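Local coordinates for Lmo1499 protein (Listeria monocytogenes, PDB 4IIW), which probably acts as a lytic transglycosylase of the MltG family, cleaving nascent peptidoglycan strands endolytically to terminate their elongation, at residues 41-46 and 98-103. Residues are numbered along the deposited sequence; the frame is centred on the assembly and turned at random.
Sequences VEIPAG and KKMQEG
Met100 O accepts a weak hydrogen bond of 3.2 Å from Gly103 N, one element of the Schellman motif that closes helix 93-102, and the Met100 backbone is also hydrogen-bonded to Lys81. Gly103 serves as the C-prime residue, its positive phi of 72° turning the chain out of the helix. From this last turn of the helix the selenomethionine side chain of Met100 extends towards strand 39-43. That strand pairs antiparallel with strand 83-87, through backbone hydrogen bonds of Val41 with Tyr85 and of Ile43 with Gly83, and the strand-helix-helix-strand order of residues 39-87 is consistent with a LysM-like fold, against which helix 93-102 packs. Because chi2 (-180°) and chi3 (178°) are both trans, the Met100 side chain is stretched out, bridging a separation of 9.4 Å between Met100 CA and Ile43 CA and meeting the strand with its terminal methyl alone. Val41 and Ile43, two residues apart, both point their side chains towards the helix. Ile52 and Leu56 of helix 49-58, with Leu80, Tyr85 and Leu87, also pack against Met100. The contact is small and wholly van der Waals: Met100 CE sits against the CG1-CD1 arm of Ile43, 4.2 Å from Ile43 CG1 and 4.4 Å from Ile43 CD1, and lies 4.4 Å from the Val41 methyl CG2.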
loop_
_atom_site.group_PDB
_atom_site.type_symbol
_atom_site.label_atom_id
_atom_site.label_comp_id
_atom_site.label_asym_id
_atom_site.label_seq_id
_atom_site.Cartn_x
_atom_site.Cartn_y
_atom_site.Cartn_z
ATOM N N VAL B 41 9.875 3.143 -25.029
ATOM C CA VAL B 41 10.094 4.236 -24.090
ATOM C C VAL B 41 11.592 4.445 -23.936
ATOM O O VAL B 41 12.367 3.508 -24.078
ATOM C CB VAL B 41 9.445 3.994 -22.665
ATOM C CG1 VAL B 41 8.050 3.366 -22.795
ATOM C CG2 VAL B 41 10.316 3.123 -21.789
ATOM N N GLU B 42 11.986 5.675 -23.617
ATOM C CA GLU B 42 13.386 6.023 -23.452
ATOM C C GLU B 42 13.655 6.564 -22.061
ATOM O O GLU B 42 13.054 7.555 -21.645
ATOM C CB GLU B 42 13.777 7.062 -24.483
ATOM C CG GLU B 42 13.471 6.624 -25.896
ATOM C CD GLU B 42 14.100 7.536 -26.945
ATOM O OE1 GLU B 42 14.053 8.775 -26.759
ATOM O OE2 GLU B 42 14.625 7.006 -27.957
ATOM N N ILE B 43 14.562 5.905 -21.347
ATOM C CA ILE B 43 14.936 6.325 -20.006
ATOM C C ILE B 43 16.324 6.943 -20.086
ATOM O O ILE B 43 17.298 6.232 -20.305
ATOM C CB ILE B 43 14.971 5.146 -19.016
ATOM C CG1 ILE B 43 13.653 4.371 -19.049
ATOM C CG2 ILE B 43 15.253 5.649 -17.641
ATOM C CD1 ILE B 43 12.436 5.234 -18.902
ATOM N N PRO B 44 16.412 8.271 -19.926
ATOM C CA PRO B 44 17.704 8.914 -20.004
ATOM C C PRO B 44 18.604 8.585 -18.829
ATOM O O PRO B 44 18.126 8.294 -17.754
ATOM C CB PRO B 44 17.367 10.418 -20.003
ATOM C CG PRO B 44 15.899 10.524 -20.240
ATOM C CD PRO B 44 15.307 9.240 -19.786
ATOM N N ALA B 45 19.909 8.645 -19.049
ATOM C CA ALA B 45 20.872 8.415 -17.985
ATOM C C ALA B 45 20.573 9.366 -16.822
ATOM O O ALA B 45 20.157 10.506 -17.033
ATOM C CB ALA B 45 22.293 8.644 -18.496
ATOM N N GLY B 46 20.791 8.886 -15.603
ATOM C CA GLY B 46 20.579 9.695 -14.409
ATOM C C GLY B 46 19.120 9.977 -14.094
ATOM O O GLY B 46 18.809 10.958 -13.440
ATOM N N LYS B 98 11.563 -5.856 -14.163
ATOM C CA LYS B 98 12.562 -6.900 -14.384
ATOM C C LYS B 98 13.409 -6.617 -15.651
ATOM O O LYS B 98 14.611 -6.846 -15.645
ATOM C CB LYS B 98 11.865 -8.263 -14.435
ATOM C CG LYS B 98 12.517 -9.317 -13.525
ATOM C CD LYS B 98 11.479 -10.388 -13.076
ATOM C CE LYS B 98 11.952 -11.197 -11.851
ATOM N NZ LYS B 98 10.908 -12.150 -11.355
ATOM N N LYS B 99 12.783 -6.111 -16.714
ATOM C CA LYS B 99 13.508 -5.720 -17.937
ATOM C C LYS B 99 14.500 -4.592 -17.655
ATOM O O LYS B 99 15.637 -4.624 -18.115
ATOM C CB LYS B 99 12.561 -5.257 -19.054
ATOM C CG LYS B 99 12.004 -6.340 -19.986
ATOM C CD LYS B 99 11.082 -5.706 -21.053
ATOM C CE LYS B 99 10.783 -6.632 -22.241
ATOM N NZ LYS B 99 11.947 -6.794 -23.156
HETATM N N MSE B 100 14.069 -3.590 -16.909
HETATM C CA MSE B 100 14.950 -2.470 -16.577
HETATM C C MSE B 100 16.094 -2.882 -15.630
HETATM O O MSE B 100 17.210 -2.412 -15.776
HETATM C CB MSE B 100 14.142 -1.303 -16.009
HETATM C CG MSE B 100 13.156 -0.716 -17.009
HETATM SE SE MSE B 100 12.103 0.776 -16.366
HETATM C CE MSE B 100 11.143 1.140 -17.982
ATOM N N GLN B 101 15.817 -3.756 -14.674
ATOM C CA GLN B 101 16.853 -4.231 -13.763
ATOM C C GLN B 101 17.945 -4.937 -14.540
ATOM O O GLN B 101 19.124 -4.607 -14.412
ATOM C CB GLN B 101 16.287 -5.187 -12.700
ATOM C CG GLN B 101 15.513 -4.490 -11.582
ATOM C CD GLN B 101 15.052 -5.451 -10.503
ATOM O OE1 GLN B 101 14.249 -6.349 -10.761
ATOM N NE2 GLN B 101 15.535 -5.247 -9.282
ATOM N N GLU B 102 17.534 -5.908 -15.347
ATOM C CA GLU B 102 18.457 -6.689 -16.180
ATOM C C GLU B 102 18.996 -5.874 -17.354
ATOM O O GLU B 102 19.995 -6.230 -17.953
ATOM C CB GLU B 102 17.755 -7.945 -16.705
ATOM C CG GLU B 102 17.367 -8.939 -15.610
ATOM C CD GLU B 102 16.364 -9.990 -16.082
ATOM O OE1 GLU B 102 16.146 -10.114 -17.301
ATOM O OE2 GLU B 102 15.774 -10.683 -15.223
ATOM N N GLY B 103 18.321 -4.785 -17.683
ATOM C CA GLY B 103 18.751 -3.925 -18.772
ATOM C C GLY B 103 18.535 -4.555 -20.131
ATOM O O GLY B 103 19.361 -4.381 -21.029
#